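Local coordinates for protein DNA polymerase II large subunit (Pyrococcus horikoshii, PDB 7OEC) that is an intein that, in its natural form, probably excises itself from the DNA polymerase II large subunit and joins the flanking segments by protein splicing, at residues Ser88-Leu99 against Thr158-Gln169; Ala4-Leu12 against Arg21-Glu29. The protein carries 2 engineered substitutions. All coordinates share one frame; numbering follows the deposited sequence.

Interaction 1. Residues Ser88-Leu99 against Thr158-Gln169; sequences SSFETTVDHPVL and TVIINENIVTHQ
The shortest hydrogen bond across the contact runs from Asn162 ND2 to Ser89 O (2.9 Å), the donor tilted 16° from the carbonyl plane; OD1 of the same amide takes Arg10 N, fixing its rotation. Beside it, Ser89 N reaches Glu163 OE1 at 3.2 Å, from above the carboxylate plane. A bend at chi2 (98°) lays this carboxylate against Ser88 CB. Shortening Glu163 to an alanine would probably leave Ser89 N without this acceptor and Ser88 CB without the carboxylate packed on it. Deeper in, Ile165 CG2 lies over one face of the Phe90 ring, while Ile161 CD1 touches Phe90 CB at 3.7 Å. The turn Thr93-His96 matches the TxxH motif of inteins, and its histidine meets the chain end edge-on, with a weak bond from His96 NE2 to Gln169 OXT (3.1 Å). His168 ND1 donates in its ring plane to a lone pair of Gln169 O, at 2.7 Å, and Pro97 CB makes a CH-pi contact over the ring. A water bridges Leu99 O, Val166 O and Thr167 OG1. Strand 97-99 runs roughly antiparallel beside 165-168, axes 5.0 Å apart; strand 89-93, paired with 79-84, lies farther off and meets that hairpin largely through side chains.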
loop_
_atom_site.group_PDB
_atom_site.type_symbol
_atom_site.label_atom_id
_atom_site.label_comp_id
_atom_site.label_asym_id
_atom_site.label_seq_id
_atom_site.Cartn_x
_atom_site.Cartn_y
_atom_site.Cartn_z
ATOM N N SER A 88 -6.245 12.574 -5.269
ATOM C CA SER A 88 -5.274 11.557 -4.897
ATOM C C SER A 88 -5.430 10.325 -5.802
ATOM O O SER A 88 -6.401 10.182 -6.564
ATOM C CB SER A 88 -5.384 11.230 -3.408
ATOM O OG SER A 88 -6.653 10.697 -3.150
ATOM N N SER A 89 -4.420 9.456 -5.768
ATOM C CA SER A 89 -4.443 8.272 -6.620
ATOM C C SER A 89 -3.513 7.211 -6.059
ATOM O O SER A 89 -2.585 7.497 -5.290
ATOM C CB SER A 89 -4.050 8.583 -8.078
ATOM O OG SER A 89 -2.724 9.092 -8.157
ATOM N N PHE A 90 -3.740 5.989 -6.528
ATOM C CA PHE A 90 -2.788 4.918 -6.272
ATOM C C PHE A 90 -2.924 3.841 -7.332
ATOM O O PHE A 90 -3.933 3.768 -8.034
ATOM C CB PHE A 90 -2.921 4.302 -4.883
ATOM C CG PHE A 90 -4.173 3.498 -4.626
ATOM C CD1 PHE A 90 -5.384 4.136 -4.422
ATOM C CD2 PHE A 90 -4.111 2.115 -4.477
ATOM C CE1 PHE A 90 -6.514 3.445 -4.110
ATOM C CE2 PHE A 90 -5.261 1.394 -4.143
ATOM C CZ PHE A 90 -6.466 2.075 -3.942
ATOM N N GLU A 91 -1.905 2.977 -7.408
ATOM C CA GLU A 91 -1.842 1.930 -8.419
ATOM C C GLU A 91 -1.465 0.626 -7.755
ATOM O O GLU A 91 -0.633 0.615 -6.845
ATOM C CB GLU A 91 -0.757 2.227 -9.472
ATOM C CG GLU A 91 -1.070 3.468 -10.263
ATOM C CD GLU A 91 0.015 3.882 -11.235
ATOM O OE1 GLU A 91 1.084 3.234 -11.317
ATOM O OE2 GLU A 91 -0.221 4.869 -11.946
ATOM N N THR A 92 -2.067 -0.472 -8.217
ATOM C CA THR A 92 -1.716 -1.799 -7.731
ATOM C C THR A 92 -1.748 -2.795 -8.875
ATOM O O THR A 92 -2.282 -2.512 -9.942
ATOM C CB THR A 92 -2.674 -2.338 -6.674
ATOM O OG1 THR A 92 -3.952 -2.645 -7.282
ATOM C CG2 THR A 92 -2.942 -1.339 -5.581
ATOM N N THR A 93 -1.171 -3.967 -8.658
ATOM C CA THR A 93 -1.377 -5.001 -9.661
ATOM C C THR A 93 -2.852 -5.440 -9.721
ATOM O O THR A 93 -3.655 -5.189 -8.813
ATOM C CB THR A 93 -0.463 -6.188 -9.414
ATOM O OG1 THR A 93 -0.707 -6.659 -8.106
ATOM C CG2 THR A 93 1.001 -5.850 -9.548
ATOM N N VAL A 94 -3.210 -6.105 -10.832
ATOM C CA VAL A 94 -4.629 -6.279 -11.172
ATOM C C VAL A 94 -5.391 -7.043 -10.102
ATOM O O VAL A 94 -6.595 -6.825 -9.953
ATOM C CB VAL A 94 -4.804 -6.951 -12.544
ATOM C CG1 VAL A 94 -4.229 -6.105 -13.521
ATOM C CG2 VAL A 94 -4.194 -8.317 -12.579
ATOM N N ASP A 95 -4.767 -8.034 -9.440
ATOM C CA ASP A 95 -5.450 -8.878 -8.451
ATOM C C ASP A 95 -5.144 -8.476 -7.018
ATOM O O ASP A 95 -5.493 -9.209 -6.087
ATOM C CB ASP A 95 -5.071 -10.353 -8.625
ATOM C CG ASP A 95 -5.606 -10.936 -9.922
ATOM O OD1 ASP A 95 -6.662 -10.470 -10.388
ATOM O OD2 ASP A 95 -4.964 -11.818 -10.512
ATOM N N HIS A 96 -4.489 -7.348 -6.828
ATOM C CA HIS A 96 -4.076 -6.935 -5.508
ATOM C C HIS A 96 -5.314 -6.660 -4.664
ATOM O O HIS A 96 -6.229 -5.980 -5.128
ATOM C CB HIS A 96 -3.319 -5.609 -5.624
ATOM C CG HIS A 96 -2.480 -5.268 -4.428
ATOM N ND1 HIS A 96 -3.001 -4.816 -3.230
ATOM C CD2 HIS A 96 -1.139 -5.315 -4.257
ATOM C CE1 HIS A 96 -2.012 -4.594 -2.378
ATOM N NE2 HIS A 96 -0.874 -4.894 -2.976
ATOM N N PRO A 97 -5.341 -7.087 -3.415
ATOM C CA PRO A 97 -6.451 -6.678 -2.545
ATOM C C PRO A 97 -6.475 -5.172 -2.324
ATOM O O PRO A 97 -5.445 -4.537 -2.088
ATOM C CB PRO A 97 -6.176 -7.402 -1.232
ATOM C CG PRO A 97 -4.808 -7.893 -1.351
ATOM C CD PRO A 97 -4.408 -8.004 -2.748
ATOM N N VAL A 98 -7.680 -4.616 -2.346
ATOM C CA VAL A 98 -7.937 -3.203 -2.116
ATOM C C VAL A 98 -9.062 -3.140 -1.099
ATOM O O VAL A 98 -10.038 -3.896 -1.194
ATOM C CB VAL A 98 -8.354 -2.520 -3.441
ATOM C CG1 VAL A 98 -8.793 -1.042 -3.218
ATOM C CG2 VAL A 98 -7.173 -2.519 -4.428
ATOM N N LEU A 99 -8.946 -2.223 -0.146
ATOM C CA LEU A 99 -9.974 -2.027 0.867
ATOM C C LEU A 99 -10.888 -0.879 0.479
ATOM O O LEU A 99 -10.424 0.234 0.230
ATOM C CB LEU A 99 -9.346 -1.699 2.209
ATOM C CG LEU A 99 -8.437 -2.799 2.713
ATOM C CD1 LEU A 99 -7.905 -2.414 4.045
ATOM C CD2 LEU A 99 -9.143 -4.140 2.819
ATOM N N THR A 158 -2.164 -4.053 6.566
ATOM C CA THR A 158 -2.621 -2.849 5.895
ATOM C C THR A 158 -1.510 -1.813 5.971
ATOM O O THR A 158 -0.605 -1.902 6.808
ATOM C CB THR A 158 -3.865 -2.316 6.565
ATOM O OG1 THR A 158 -3.572 -2.111 7.926
ATOM C CG2 THR A 158 -4.984 -3.317 6.502
ATOM N N VAL A 159 -1.572 -0.861 5.045
ATOM C CA VAL A 159 -0.557 0.164 4.886
ATOM C C VAL A 159 -1.275 1.448 4.500
ATOM O O VAL A 159 -2.454 1.451 4.116
ATOM C CB VAL A 159 0.502 -0.220 3.827
ATOM C CG1 VAL A 159 1.326 -1.427 4.262
ATOM C CG2 VAL A 159 -0.136 -0.534 2.491
ATOM N N ILE A 160 -0.542 2.550 4.613
ATOM C CA ILE A 160 -1.047 3.885 4.316
ATOM C C ILE A 160 -0.163 4.465 3.223
ATOM O O ILE A 160 1.030 4.698 3.441
ATOM C CB ILE A 160 -1.094 4.753 5.578
ATOM C CG1 ILE A 160 -2.023 4.051 6.601
ATOM C CG2 ILE A 160 -1.592 6.138 5.229
ATOM C CD1 ILE A 160 -2.078 4.680 7.906
ATOM N N ILE A 161 -0.723 4.645 2.028
ATOM C CA ILE A 161 0.097 4.895 0.852
ATOM C C ILE A 161 -0.254 6.211 0.177
ATOM O O ILE A 161 -1.344 6.754 0.317
ATOM C CB ILE A 161 0.040 3.747 -0.165
ATOM C CG1 ILE A 161 -1.351 3.564 -0.729
ATOM C CG2 ILE A 161 0.658 2.468 0.456
ATOM C CD1 ILE A 161 -1.367 2.645 -1.953
ATOM N N ASN A 162 0.704 6.729 -0.568
ATOM C CA ASN A 162 0.520 7.935 -1.360
ATOM C C ASN A 162 -0.102 9.012 -0.470
ATOM O O ASN A 162 0.464 9.297 0.594
ATOM C CB ASN A 162 -0.219 7.620 -2.641
ATOM C CG ASN A 162 0.584 6.720 -3.541
ATOM O OD1 ASN A 162 1.766 6.494 -3.308
ATOM N ND2 ASN A 162 -0.051 6.189 -4.568
ATOM N N GLU A 163 -1.189 9.652 -0.894
ATOM C CA GLU A 163 -1.816 10.720 -0.121
ATOM C C GLU A 163 -2.710 10.112 0.956
ATOM O O GLU A 163 -3.937 10.263 0.963
ATOM C CB GLU A 163 -2.601 11.644 -1.039
ATOM C CG GLU A 163 -1.729 12.215 -2.165
ATOM C CD GLU A 163 -1.844 11.466 -3.514
ATOM O OE1 GLU A 163 -2.271 10.291 -3.531
ATOM O OE2 GLU A 163 -1.505 12.085 -4.579
ATOM N N ASN A 164 -2.055 9.409 1.886
ATOM C CA ASN A 164 -2.680 8.982 3.139
ATOM C C ASN A 164 -3.827 7.978 2.927
ATOM O O ASN A 164 -4.766 7.909 3.722
ATOM C CB ASN A 164 -3.127 10.190 3.979
ATOM C CG ASN A 164 -1.992 11.102 4.395
ATOM O OD1 ASN A 164 -0.867 11.018 3.949
ATOM N ND2 ASN A 164 -2.310 11.980 5.273
ATOM N N ILE A 165 -3.679 7.106 1.922
ATOM C CA ILE A 165 -4.714 6.161 1.513
ATOM C C ILE A 165 -4.562 4.852 2.269
ATOM O O ILE A 165 -3.505 4.228 2.225
ATOM C CB ILE A 165 -4.637 5.925 -0.003
ATOM C CG1 ILE A 165 -5.021 7.195 -0.754
ATOM C CG2 ILE A 165 -5.522 4.767 -0.389
ATOM C CD1 ILE A 165 -4.443 7.250 -2.156
ATOM N N VAL A 166 -5.626 4.393 2.917
ATOM C CA VAL A 166 -5.582 3.109 3.612
ATOM C C VAL A 166 -5.812 1.997 2.599
ATOM O O VAL A 166 -6.814 2.010 1.872
ATOM C CB VAL A 166 -6.650 3.043 4.712
ATOM C CG1 VAL A 166 -6.673 1.637 5.389
ATOM C CG2 VAL A 166 -6.396 4.096 5.746
ATOM N N THR A 167 -4.918 1.015 2.565
ATOM C CA THR A 167 -5.137 -0.117 1.674
ATOM C C THR A 167 -4.510 -1.369 2.274
ATOM O O THR A 167 -3.932 -1.351 3.360
ATOM C CB THR A 167 -4.706 0.180 0.229
ATOM O OG1 THR A 167 -5.277 -0.807 -0.663
ATOM C CG2 THR A 167 -3.263 0.115 0.123
ATOM N N HIS A 168 -4.686 -2.472 1.576
ATOM C CA HIS A 168 -4.117 -3.735 1.989
ATOM C C HIS A 168 -2.677 -3.791 1.519
ATOM O O HIS A 168 -2.359 -3.287 0.435
ATOM C CB HIS A 168 -4.913 -4.880 1.368
ATOM C CG HIS A 168 -4.684 -6.200 2.049
ATOM N ND1 HIS A 168 -3.572 -6.977 1.807
ATOM C CD2 HIS A 168 -5.410 -6.876 2.979
ATOM C CE1 HIS A 168 -3.628 -8.073 2.545
ATOM N NE2 HIS A 168 -4.746 -8.050 3.246
ATOM N N GLN A 169 -1.808 -4.410 2.324
ATOM C CA GLN A 169 -0.438 -4.621 1.856
ATOM C C GLN A 169 -0.516 -5.503 0.580
ATOM O O GLN A 169 -1.489 -6.274 0.272
ATOM C CB GLN A 169 0.447 -5.264 2.908
ATOM C CG GLN A 169 0.203 -6.765 2.978
ATOM C CD GLN A 169 1.015 -7.435 4.022
ATOM O OE1 GLN A 169 1.389 -6.837 5.018
ATOM N NE2 GLN A 169 1.275 -8.692 3.821
ATOM O OXT GLN A 169 0.452 -5.427 -0.170
HETATM O O HOH W 1 -0.319 9.452 -5.993
HETATM O O HOH W 2 -2.762 11.852 -7.618
HETATM O O HOH W 3 0.756 3.925 -6.387
HETATM O O HOH W 4 -9.647 2.348 2.107
HETATM O O HOH W 5 -7.746 0.582 -0.392
#

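Interaction 2. Residues Ala4-Leu12 against Arg21-Glu29; sequences AFPGDTRIL and RVTLKELYE. Engineered in segment 4-12: Ala4 (natural residue Cys).
Antiparallel strand pairing that runs on into the start of a helix joins Ala4-Leu12 to Arg21-Glu29, at the partly buried base of the hairpin 10-15/18-23. Ile11 and Val22 form the hydrogen-bonded pair: Ile11 N gives to Val22 O at 2.8 Å and Val22 N returns to Ile11 O at 3.0 Å. Leu12 and Arg21 make the next, non-hydrogen-bonded pair, where Leu12 CD1 rests on the aliphatic CG of Arg21. Toward the helix the ladder changes character. Thr9 O receives Leu24 N almost head-on (C=O...N angle 174°, 2.8 Å), and Gly7 O takes Lys25 N on a lone pair at 3.1 Å, so the loop supplies acceptors to amides of the first helical turn. Thr23 is the N-cap, and with Glu26 it builds a capping box: Thr23 OG1 accepts Glu26 N, and Glu26 OE1 accepts Thr23 N. The hairpin belongs to the mostly beta Hint (hedgehog/intein) fold of intein splicing domains. The Pro6-Thr9 type I turn is tied by Thr9 N and Thr9 OG1, both on Pro6 O.

Leu24 is the main apolar link, its CD1 pressed against Phe5 CB at 3.4 Å and lying obliquely to that ring, with Thr9 CB nearby. With CG1 of Ile11 opposite the backbone N (chi1 -172°), CG2 is turned to Val22 CG2 at 3.9 Å and Leu27 CD2 at 4.2 Å. Phe149 and Leu151 of strand 147-153 continue this packing beyond Leu24 and Ile11. Arg10, bent at chi2 and chi3, curls back until Asp8 O lies in its guanidinium plane, NH1 bonding from above the carbonyl plane.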
loop_
_atom_site.group_PDB
_atom_site.type_symbol
_atom_site.label_atom_id
_atom_site.label_comp_id
_atom_site.label_asym_id
_atom_site.label_seq_id
_atom_site.Cartn_x
_atom_site.Cartn_y
_atom_site.Cartn_z
ATOM N N ALA A 4 1.383 -6.700 -5.882
ATOM C CA ALA A 4 2.461 -5.745 -5.649
ATOM C C ALA A 4 1.995 -4.338 -6.023
ATOM O O ALA A 4 0.892 -4.129 -6.530
ATOM C CB ALA A 4 3.699 -6.142 -6.467
ATOM N N PHE A 5 2.854 -3.369 -5.772
ATOM C CA PHE A 5 2.685 -1.980 -6.127
ATOM C C PHE A 5 3.863 -1.535 -6.994
ATOM O O PHE A 5 4.969 -2.088 -6.915
ATOM C CB PHE A 5 2.771 -1.122 -4.862
ATOM C CG PHE A 5 1.762 -1.396 -3.802
ATOM C CD1 PHE A 5 0.519 -0.845 -3.872
ATOM C CD2 PHE A 5 2.085 -2.115 -2.692
ATOM C CE1 PHE A 5 -0.404 -1.027 -2.876
ATOM C CE2 PHE A 5 1.188 -2.257 -1.692
ATOM C CZ PHE A 5 -0.059 -1.711 -1.777
ATOM N N PRO A 6 3.678 -0.474 -7.764
ATOM C CA PRO A 6 4.821 0.151 -8.426
ATOM C C PRO A 6 5.790 0.737 -7.405
ATOM O O PRO A 6 5.399 1.183 -6.324
ATOM C CB PRO A 6 4.182 1.247 -9.280
ATOM C CG PRO A 6 2.835 1.396 -8.811
ATOM C CD PRO A 6 2.411 0.213 -8.036
ATOM N N GLY A 7 7.071 0.739 -7.766
ATOM C CA GLY A 7 8.098 1.212 -6.863
ATOM C C GLY A 7 7.974 2.664 -6.468
ATOM O O GLY A 7 8.507 3.038 -5.423
ATOM N N ASP A 8 7.305 3.492 -7.272
ATOM C CA ASP A 8 7.150 4.897 -6.908
ATOM C C ASP A 8 6.002 5.145 -5.934
ATOM O O ASP A 8 5.792 6.284 -5.523
ATOM C CB ASP A 8 7.037 5.785 -8.154
ATOM C CG ASP A 8 5.776 5.546 -8.976
ATOM O OD1 ASP A 8 4.953 4.706 -8.590
ATOM O OD2 ASP A 8 5.615 6.228 -10.037
ATOM N N THR A 9 5.304 4.104 -5.508
ATOM C CA THR A 9 4.287 4.247 -4.484
ATOM C C THR A 9 4.943 4.680 -3.189
ATOM O O THR A 9 5.975 4.129 -2.795
ATOM C CB THR A 9 3.633 2.885 -4.262
ATOM O OG1 THR A 9 3.038 2.389 -5.461
ATOM C CG2 THR A 9 2.555 2.937 -3.203
ATOM N N ARG A 10 4.334 5.649 -2.516
ATOM C CA ARG A 10 4.863 6.120 -1.252
ATOM C C ARG A 10 4.165 5.389 -0.122
ATOM O O ARG A 10 2.974 5.060 -0.213
ATOM C CB ARG A 10 4.685 7.627 -1.090
ATOM C CG ARG A 10 5.672 8.453 -1.914
ATOM C CD ARG A 10 5.280 8.526 -3.365
ATOM N NE ARG A 10 3.991 9.192 -3.590
ATOM C CZ ARG A 10 3.163 8.910 -4.606
ATOM N NH1 ARG A 10 3.473 7.948 -5.509
ATOM N NH2 ARG A 10 2.002 9.575 -4.693
ATOM N N ILE A 11 4.912 5.126 0.940
ATOM C CA ILE A 11 4.366 4.465 2.107
ATOM C C ILE A 11 4.767 5.186 3.395
ATOM O O ILE A 11 5.897 5.681 3.525
ATOM C CB ILE A 11 4.792 2.989 2.132
ATOM C CG1 ILE A 11 4.063 2.243 3.234
ATOM C CG2 ILE A 11 6.252 2.900 2.180
ATOM C CD1 ILE A 11 4.144 0.736 3.063
ATOM N N LEU A 12 3.816 5.275 4.333
ATOM C CA LEU A 12 4.039 5.953 5.605
ATOM C C LEU A 12 4.708 5.011 6.599
ATOM O O LEU A 12 4.191 3.928 6.911
ATOM C CB LEU A 12 2.708 6.420 6.166
ATOM C CG LEU A 12 2.745 7.294 7.417
ATOM C CD1 LEU A 12 3.503 8.592 7.165
ATOM C CD2 LEU A 12 1.331 7.550 7.935
ATOM N N ARG A 21 7.363 9.562 4.721
ATOM C CA ARG A 21 6.968 8.762 3.579
ATOM C C ARG A 21 8.211 8.396 2.792
ATOM O O ARG A 21 9.092 9.234 2.588
ATOM C CB ARG A 21 5.965 9.491 2.691
ATOM C CG ARG A 21 4.605 9.444 3.242
ATOM C CD ARG A 21 3.688 9.991 2.188
ATOM N NE ARG A 21 2.732 10.734 2.918
ATOM C CZ ARG A 21 1.932 11.646 2.426
ATOM N NH1 ARG A 21 1.141 12.206 3.325
ATOM N NH2 ARG A 21 1.957 12.018 1.122
ATOM N N VAL A 22 8.308 7.133 2.391
ATOM C CA VAL A 22 9.371 6.707 1.486
ATOM C C VAL A 22 8.721 5.970 0.333
ATOM O O VAL A 22 7.633 5.428 0.472
ATOM C CB VAL A 22 10.414 5.801 2.165
ATOM C CG1 VAL A 22 11.101 6.532 3.291
ATOM C CG2 VAL A 22 9.774 4.570 2.698
ATOM N N THR A 23 9.385 5.937 -0.819
ATOM C CA THR A 23 8.810 5.103 -1.865
ATOM C C THR A 23 9.084 3.638 -1.549
ATOM O O THR A 23 9.965 3.302 -0.760
ATOM C CB THR A 23 9.409 5.401 -3.234
ATOM O OG1 THR A 23 10.791 5.087 -3.207
ATOM C CG2 THR A 23 9.185 6.858 -3.658
ATOM N N LEU A 24 8.331 2.751 -2.188
ATOM C CA LEU A 24 8.568 1.331 -1.971
ATOM C C LEU A 24 9.945 0.923 -2.473
ATOM O O LEU A 24 10.597 0.061 -1.880
ATOM C CB LEU A 24 7.487 0.514 -2.656
ATOM C CG LEU A 24 6.207 0.340 -1.901
ATOM C CD1 LEU A 24 5.247 -0.374 -2.717
ATOM C CD2 LEU A 24 6.481 -0.468 -0.704
ATOM N N LYS A 25 10.396 1.502 -3.579
ATOM C CA LYS A 25 11.767 1.241 -4.015
ATOM C C LYS A 25 12.799 1.675 -2.960
ATOM O O LYS A 25 13.760 0.939 -2.661
ATOM C CB LYS A 25 12.005 1.887 -5.375
ATOM C CG LYS A 25 13.392 1.551 -5.940
ATOM C CD LYS A 25 13.541 2.077 -7.354
ATOM C CE LYS A 25 15.020 2.272 -7.671
ATOM N NZ LYS A 25 15.255 3.228 -8.852
ATOM N N GLU A 26 12.619 2.872 -2.372
ATOM C CA GLU A 26 13.507 3.330 -1.296
ATOM C C GLU A 26 13.404 2.419 -0.082
ATOM O O GLU A 26 14.412 2.094 0.568
ATOM C CB GLU A 26 13.159 4.761 -0.865
ATOM C CG GLU A 26 13.466 5.799 -1.891
ATOM C CD GLU A 26 12.985 7.208 -1.455
ATOM O OE1 GLU A 26 11.887 7.397 -0.810
ATOM O OE2 GLU A 26 13.735 8.137 -1.792
ATOM N N LEU A 27 12.184 1.986 0.233
ATOM C CA LEU A 27 12.001 1.068 1.352
ATOM C C LEU A 27 12.791 -0.217 1.126
ATOM O O LEU A 27 13.482 -0.703 2.027
ATOM C CB LEU A 27 10.510 0.781 1.564
ATOM C CG LEU A 27 10.151 -0.149 2.733
ATOM C CD1 LEU A 27 10.545 0.555 4.011
ATOM C CD2 LEU A 27 8.711 -0.505 2.719
ATOM N N TYR A 28 12.700 -0.778 -0.076
ATOM C CA TYR A 28 13.445 -1.982 -0.406
ATOM C C TYR A 28 14.932 -1.768 -0.168
ATOM O O TYR A 28 15.621 -2.649 0.360
ATOM C CB TYR A 28 13.124 -2.361 -1.864
ATOM C CG TYR A 28 13.770 -3.646 -2.283
ATOM C CD1 TYR A 28 13.248 -4.864 -1.903
ATOM C CD2 TYR A 28 14.906 -3.622 -3.038
ATOM C CE1 TYR A 28 13.850 -5.998 -2.243
ATOM C CE2 TYR A 28 15.523 -4.760 -3.415
ATOM C CZ TYR A 28 14.992 -5.960 -2.997
ATOM O OH TYR A 28 15.588 -7.155 -3.312
ATOM N N GLU A 29 15.430 -0.587 -0.532
ATOM C CA GLU A 29 16.838 -0.249 -0.369
ATOM C C GLU A 29 17.248 0.017 1.070
ATOM O O GLU A 29 18.449 0.114 1.339
ATOM C CB GLU A 29 17.132 0.979 -1.220
ATOM C CG GLU A 29 16.975 0.710 -2.694
ATOM C CD GLU A 29 16.915 1.987 -3.570
ATOM O OE1 GLU A 29 16.914 3.136 -3.026
ATOM O OE2 GLU A 29 16.854 1.823 -4.821
#

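In the fold
Interaction 1 lies near the centre of the chain and is buried, whereas interaction 2 is farther out, with Arg21, Lys25 and Asp8 exposed. Besides the Asn162 amide, they are joined where strand 10-15 bonds to strand 158-161 through Leu12 and Ile160. The first combines apolar packing around Phe90 with side-chain amide and carboxylate bonds, bridging waters and a weak histidine bond; the second rests on main-chain ladder bonds, loop carbonyls that receive the first helical amides, and the packing of Leu24 and Ile11. Both reach the splice region: Ala4, engineered from the natural cysteine and probably at the intein's first position, bonds Thr93, and the ring of Phe5 meets that of His96, close to the C-terminal Gln169.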